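Local coordinates for protein Steely1 (Dictyostelium discoideum, PDB 2H84) that forms the C-terminal type III polyketide synthase domain of a hybrid polyketide synthase, which makes acylpyrones in vitro and probably extends and cyclizes acyl chains, at residues L98-W110 and S210-E223. Sequence-based numbering, arbitrary orientation.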
loop_
_atom_site.group_PDB
_atom_site.type_symbol
_atom_site.label_atom_id
_atom_site.label_comp_id
_atom_site.label_asym_id
_atom_site.label_seq_id
_atom_site.Cartn_x
_atom_site.Cartn_y
_atom_site.Cartn_z
ATOM N N LEU A 98 13.613 -1.090 13.263
ATOM C CA LEU A 98 13.512 -2.498 12.925
ATOM C C LEU A 98 13.665 -2.727 11.427
ATOM O O LEU A 98 14.375 -3.632 10.999
ATOM C CB LEU A 98 12.187 -3.078 13.423
ATOM C CG LEU A 98 12.141 -3.412 14.901
ATOM C CD1 LEU A 98 10.902 -4.214 15.200
ATOM C CD2 LEU A 98 13.355 -4.240 15.264
ATOM N N ALA A 99 13.018 -1.895 10.625
ATOM C CA ALA A 99 13.109 -2.033 9.175
ATOM C C ALA A 99 14.507 -1.689 8.647
ATOM O O ALA A 99 14.984 -2.291 7.695
ATOM C CB ALA A 99 12.065 -1.148 8.495
ATOM N N GLN A 100 15.143 -0.708 9.274
ATOM C CA GLN A 100 16.471 -0.279 8.891
ATOM C C GLN A 100 17.429 -1.436 9.152
ATOM O O GLN A 100 18.314 -1.742 8.363
ATOM C CB GLN A 100 16.883 0.958 9.705
ATOM C CG GLN A 100 18.174 1.623 9.172
ATOM C CD GLN A 100 18.659 2.757 10.047
ATOM O OE1 GLN A 100 19.725 3.342 9.796
ATOM N NE2 GLN A 100 17.877 3.072 11.065
ATOM N N GLN A 101 17.226 -2.076 10.291
ATOM C CA GLN A 101 18.034 -3.191 10.731
ATOM C C GLN A 101 17.953 -4.335 9.719
ATOM O O GLN A 101 18.959 -4.865 9.262
ATOM C CB GLN A 101 17.569 -3.639 12.121
ATOM C CG GLN A 101 18.654 -4.450 12.804
ATOM C CD GLN A 101 18.354 -4.705 14.227
ATOM O OE1 GLN A 101 18.155 -5.866 14.685
ATOM N NE2 GLN A 101 18.348 -3.632 14.958
ATOM N N ALA A 102 16.736 -4.697 9.355
ATOM C CA ALA A 102 16.525 -5.772 8.400
ATOM C C ALA A 102 17.170 -5.406 7.063
ATOM O O ALA A 102 18.003 -6.152 6.538
ATOM C CB ALA A 102 15.022 -6.040 8.228
ATOM N N CYS A 103 16.791 -4.247 6.527
ATOM C CA CYS A 103 17.322 -3.759 5.250
ATOM C C CYS A 103 18.843 -3.771 5.224
ATOM O O CYS A 103 19.454 -4.221 4.261
ATOM C CB CYS A 103 16.847 -2.337 4.980
ATOM S SG CYS A 103 15.183 -2.227 4.403
ATOM N N LEU A 104 19.445 -3.265 6.291
ATOM C CA LEU A 104 20.886 -3.223 6.401
ATOM C C LEU A 104 21.413 -4.644 6.226
ATOM O O LEU A 104 22.225 -4.911 5.347
ATOM C CB LEU A 104 21.264 -2.653 7.770
ATOM C CG LEU A 104 22.195 -1.443 7.803
ATOM C CD1 LEU A 104 22.033 -0.605 6.544
ATOM C CD2 LEU A 104 21.908 -0.627 9.053
ATOM N N ARG A 105 20.916 -5.563 7.043
ATOM C CA ARG A 105 21.337 -6.955 6.979
ATOM C C ARG A 105 21.074 -7.624 5.644
ATOM O O ARG A 105 21.864 -8.456 5.196
ATOM C CB ARG A 105 20.645 -7.749 8.073
ATOM C CG ARG A 105 21.214 -7.485 9.437
ATOM C CD ARG A 105 20.211 -7.805 10.495
ATOM N NE ARG A 105 20.878 -8.209 11.719
ATOM C CZ ARG A 105 20.367 -8.024 12.928
ATOM N NH1 ARG A 105 19.192 -7.433 13.064
ATOM N NH2 ARG A 105 21.015 -8.451 14.001
ATOM N N ALA A 106 19.954 -7.271 5.018
ATOM C CA ALA A 106 19.586 -7.838 3.725
ATOM C C ALA A 106 20.492 -7.266 2.650
ATOM O O ALA A 106 20.719 -7.893 1.623
ATOM C CB ALA A 106 18.136 -7.525 3.403
ATOM N N LEU A 107 21.013 -6.071 2.894
ATOM C CA LEU A 107 21.894 -5.428 1.938
ATOM C C LEU A 107 23.267 -6.076 1.945
ATOM O O LEU A 107 23.843 -6.326 0.895
ATOM C CB LEU A 107 22.021 -3.937 2.251
ATOM C CG LEU A 107 20.867 -3.052 1.766
ATOM C CD1 LEU A 107 20.972 -1.656 2.389
ATOM C CD2 LEU A 107 20.898 -2.972 0.251
ATOM N N LYS A 108 23.801 -6.350 3.125
ATOM C CA LYS A 108 25.106 -6.977 3.191
ATOM C C LYS A 108 25.003 -8.410 2.677
ATOM O O LYS A 108 25.886 -8.904 1.976
ATOM C CB LYS A 108 25.623 -6.948 4.626
ATOM C CG LYS A 108 26.003 -8.293 5.187
ATOM C CD LYS A 108 26.635 -8.086 6.523
ATOM C CE LYS A 108 27.972 -8.766 6.641
ATOM N NZ LYS A 108 27.898 -10.222 6.783
ATOM N N ASP A 109 23.915 -9.086 3.012
ATOM C CA ASP A 109 23.758 -10.452 2.538
ATOM C C ASP A 109 23.724 -10.466 1.008
ATOM O O ASP A 109 24.225 -11.399 0.372
ATOM C CB ASP A 109 22.472 -11.078 3.078
ATOM C CG ASP A 109 22.499 -12.592 2.998
ATOM O OD1 ASP A 109 21.473 -13.196 2.613
ATOM O OD2 ASP A 109 23.556 -13.179 3.322
ATOM N N TRP A 110 23.125 -9.428 0.429
ATOM C CA TRP A 110 23.027 -9.295 -1.021
ATOM C C TRP A 110 24.427 -9.166 -1.597
ATOM O O TRP A 110 24.762 -9.813 -2.585
ATOM C CB TRP A 110 22.189 -8.060 -1.375
ATOM C CG TRP A 110 22.376 -7.549 -2.773
ATOM C CD1 TRP A 110 22.399 -8.283 -3.927
ATOM C CD2 TRP A 110 22.477 -6.178 -3.171
ATOM N NE1 TRP A 110 22.501 -7.454 -5.018
ATOM C CE2 TRP A 110 22.552 -6.156 -4.583
ATOM C CE3 TRP A 110 22.514 -4.966 -2.474
ATOM C CZ2 TRP A 110 22.653 -4.965 -5.307
ATOM C CZ3 TRP A 110 22.615 -3.784 -3.193
ATOM C CH2 TRP A 110 22.685 -3.792 -4.595
ATOM N N SER A 210 10.681 -7.928 11.420
ATOM C CA SER A 210 10.933 -7.263 10.155
ATOM C C SER A 210 11.873 -8.121 9.340
ATOM O O SER A 210 12.862 -8.633 9.859
ATOM C CB SER A 210 11.587 -5.901 10.400
ATOM O OG SER A 210 11.781 -5.187 9.187
ATOM N N ALA A 211 11.565 -8.265 8.057
ATOM C CA ALA A 211 12.382 -9.061 7.149
ATOM C C ALA A 211 12.537 -8.325 5.831
ATOM O O ALA A 211 11.569 -7.777 5.308
ATOM C CB ALA A 211 11.723 -10.405 6.910
ATOM N N ALA A 212 13.752 -8.297 5.296
ATOM C CA ALA A 212 13.983 -7.627 4.022
ATOM C C ALA A 212 14.748 -8.530 3.058
ATOM O O ALA A 212 15.458 -9.446 3.482
ATOM C CB ALA A 212 14.744 -6.326 4.242
ATOM N N TYR A 213 14.591 -8.285 1.762
ATOM C CA TYR A 213 15.300 -9.071 0.764
ATOM C C TYR A 213 15.564 -8.264 -0.516
ATOM O O TYR A 213 14.846 -7.316 -0.819
ATOM C CB TYR A 213 14.514 -10.360 0.462
ATOM C CG TYR A 213 13.134 -10.137 -0.106
ATOM C CD1 TYR A 213 12.939 -10.014 -1.483
ATOM C CD2 TYR A 213 12.024 -10.019 0.731
ATOM C CE1 TYR A 213 11.671 -9.775 -2.016
ATOM C CE2 TYR A 213 10.753 -9.779 0.207
ATOM C CZ TYR A 213 10.585 -9.657 -1.168
ATOM O OH TYR A 213 9.337 -9.410 -1.690
ATOM N N ILE A 214 16.630 -8.613 -1.230
ATOM C CA ILE A 214 16.967 -7.955 -2.485
ATOM C C ILE A 214 16.542 -8.911 -3.601
ATOM O O ILE A 214 16.723 -10.123 -3.491
ATOM C CB ILE A 214 18.471 -7.724 -2.612
ATOM C CG1 ILE A 214 19.005 -7.024 -1.359
ATOM C CG2 ILE A 214 18.753 -6.918 -3.862
ATOM C CD1 ILE A 214 18.488 -5.620 -1.152
ATOM N N ILE A 215 15.986 -8.377 -4.678
ATOM C CA ILE A 215 15.530 -9.227 -5.775
ATOM C C ILE A 215 15.801 -8.585 -7.136
ATOM O O ILE A 215 15.700 -7.372 -7.282
ATOM C CB ILE A 215 14.024 -9.502 -5.625
ATOM C CG1 ILE A 215 13.520 -10.349 -6.780
ATOM C CG2 ILE A 215 13.260 -8.191 -5.568
ATOM C CD1 ILE A 215 12.061 -10.677 -6.661
ATOM N N GLY A 216 16.154 -9.399 -8.128
ATOM C CA GLY A 216 16.431 -8.866 -9.451
ATOM C C GLY A 216 16.589 -9.938 -10.513
ATOM O O GLY A 216 16.582 -11.128 -10.207
ATOM N N CYS A 217 16.726 -9.521 -11.770
ATOM C CA CYS A 217 16.886 -10.471 -12.865
ATOM C C CYS A 217 18.312 -10.500 -13.370
ATOM O O CYS A 217 19.062 -9.540 -13.198
ATOM C CB CYS A 217 15.962 -10.120 -14.024
ATOM S SG CYS A 217 14.221 -10.401 -13.686
ATOM N N ASN A 218 18.685 -11.603 -14.008
ATOM C CA ASN A 218 20.034 -11.728 -14.536
ATOM C C ASN A 218 21.037 -11.465 -13.434
ATOM O O ASN A 218 21.554 -10.355 -13.301
ATOM C CB ASN A 218 20.264 -10.729 -15.679
ATOM C CG ASN A 218 19.238 -10.867 -16.788
ATOM O OD1 ASN A 218 19.100 -11.930 -17.397
ATOM N ND2 ASN A 218 18.509 -9.791 -17.055
ATOM N N PRO A 219 21.306 -12.480 -12.606
ATOM C CA PRO A 219 22.269 -12.310 -11.519
ATOM C C PRO A 219 23.576 -11.749 -12.068
ATOM O O PRO A 219 23.926 -11.979 -13.226
ATOM C CB PRO A 219 22.408 -13.724 -10.966
ATOM C CG PRO A 219 21.022 -14.241 -11.107
ATOM C CD PRO A 219 20.631 -13.785 -12.504
ATOM N N ARG A 220 24.285 -11.000 -11.235
ATOM C CA ARG A 220 25.541 -10.398 -11.648
ATOM C C ARG A 220 26.766 -11.114 -11.059
ATOM O O ARG A 220 26.654 -11.893 -10.106
ATOM C CB ARG A 220 25.535 -8.913 -11.276
ATOM C CG ARG A 220 24.346 -8.166 -11.878
ATOM C CD ARG A 220 24.209 -6.731 -11.362
ATOM N NE ARG A 220 23.000 -6.081 -11.874
ATOM C CZ ARG A 220 22.527 -4.919 -11.434
ATOM N NH1 ARG A 220 23.159 -4.262 -10.471
ATOM N NH2 ARG A 220 21.408 -4.424 -11.948
ATOM N N ILE A 221 27.930 -10.830 -11.643
ATOM C CA ILE A 221 29.211 -11.437 -11.256
ATOM C C ILE A 221 29.480 -11.657 -9.776
ATOM O O ILE A 221 29.979 -12.715 -9.391
ATOM C CB ILE A 221 30.391 -10.611 -11.732
ATOM C CG1 ILE A 221 29.983 -9.675 -12.833
ATOM C CG2 ILE A 221 31.347 -11.431 -12.374
ATOM C CD1 ILE A 221 31.173 -9.036 -13.508
ATOM N N GLU A 222 29.176 -10.661 -8.951
ATOM C CA GLU A 222 29.456 -10.777 -7.524
ATOM C C GLU A 222 28.231 -11.113 -6.676
ATOM O O GLU A 222 28.289 -11.104 -5.441
ATOM C CB GLU A 222 30.094 -9.477 -7.020
ATOM C CG GLU A 222 31.156 -8.877 -7.939
ATOM C CD GLU A 222 32.398 -9.745 -8.091
ATOM O OE1 GLU A 222 33.393 -9.263 -8.660
ATOM O OE2 GLU A 222 32.405 -10.912 -7.651
ATOM N N GLU A 223 27.118 -11.398 -7.340
ATOM C CA GLU A 223 25.901 -11.744 -6.627
ATOM C C GLU A 223 25.791 -13.252 -6.509
ATOM O O GLU A 223 26.102 -13.983 -7.447
ATOM C CB GLU A 223 24.675 -11.201 -7.355
ATOM C CG GLU A 223 24.710 -9.711 -7.568
ATOM C CD GLU A 223 23.421 -9.196 -8.144
ATOM O OE1 GLU A 223 22.949 -9.801 -9.122
ATOM O OE2 GLU A 223 22.882 -8.194 -7.633
#
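Trp110 holds CG anti to its backbone N (chi1 161°), and Ile214 places CG2 anti to its own, which brings the indole and this methyl together. The contact packs a helix on a sheet in the N-terminal half of the thiolase fold. Helix 84-110 lies over strand 209-216, which sits between strands 178-185 and 15-22; the axes of the two short segments come within 6.7 Å. Ile214 CG2 stands over one face of the indole in a CH-pi contact, 3.7 Å from the centroid of the five-membered ring of Trp110. Ile214 CD1 meets Leu107 CD2, the two side chains crossing at about a right angle. Toward the start of both segments the side chains are small. Ala212 CB lies against Ala102 CB and Ala106 CB, and Ser210 OG rests against Ala102 CB at 3.5 Å. The strand then runs into a loop that returns to the helix end at Glu223. OE1 of this carboxylate accepts a hydrogen bond from the backbone N of Arg220 and forms a salt bridge with Arg178, which probably favours the charged form. These bonds help to fix the carboxylate, whose plane is 63° from that of the indole. Trp110 NE1 donates in its ring plane to the anti side of Glu223 OE2, tilted out of the carboxylate plane, 2.7 Å away and nearly straight at 170°.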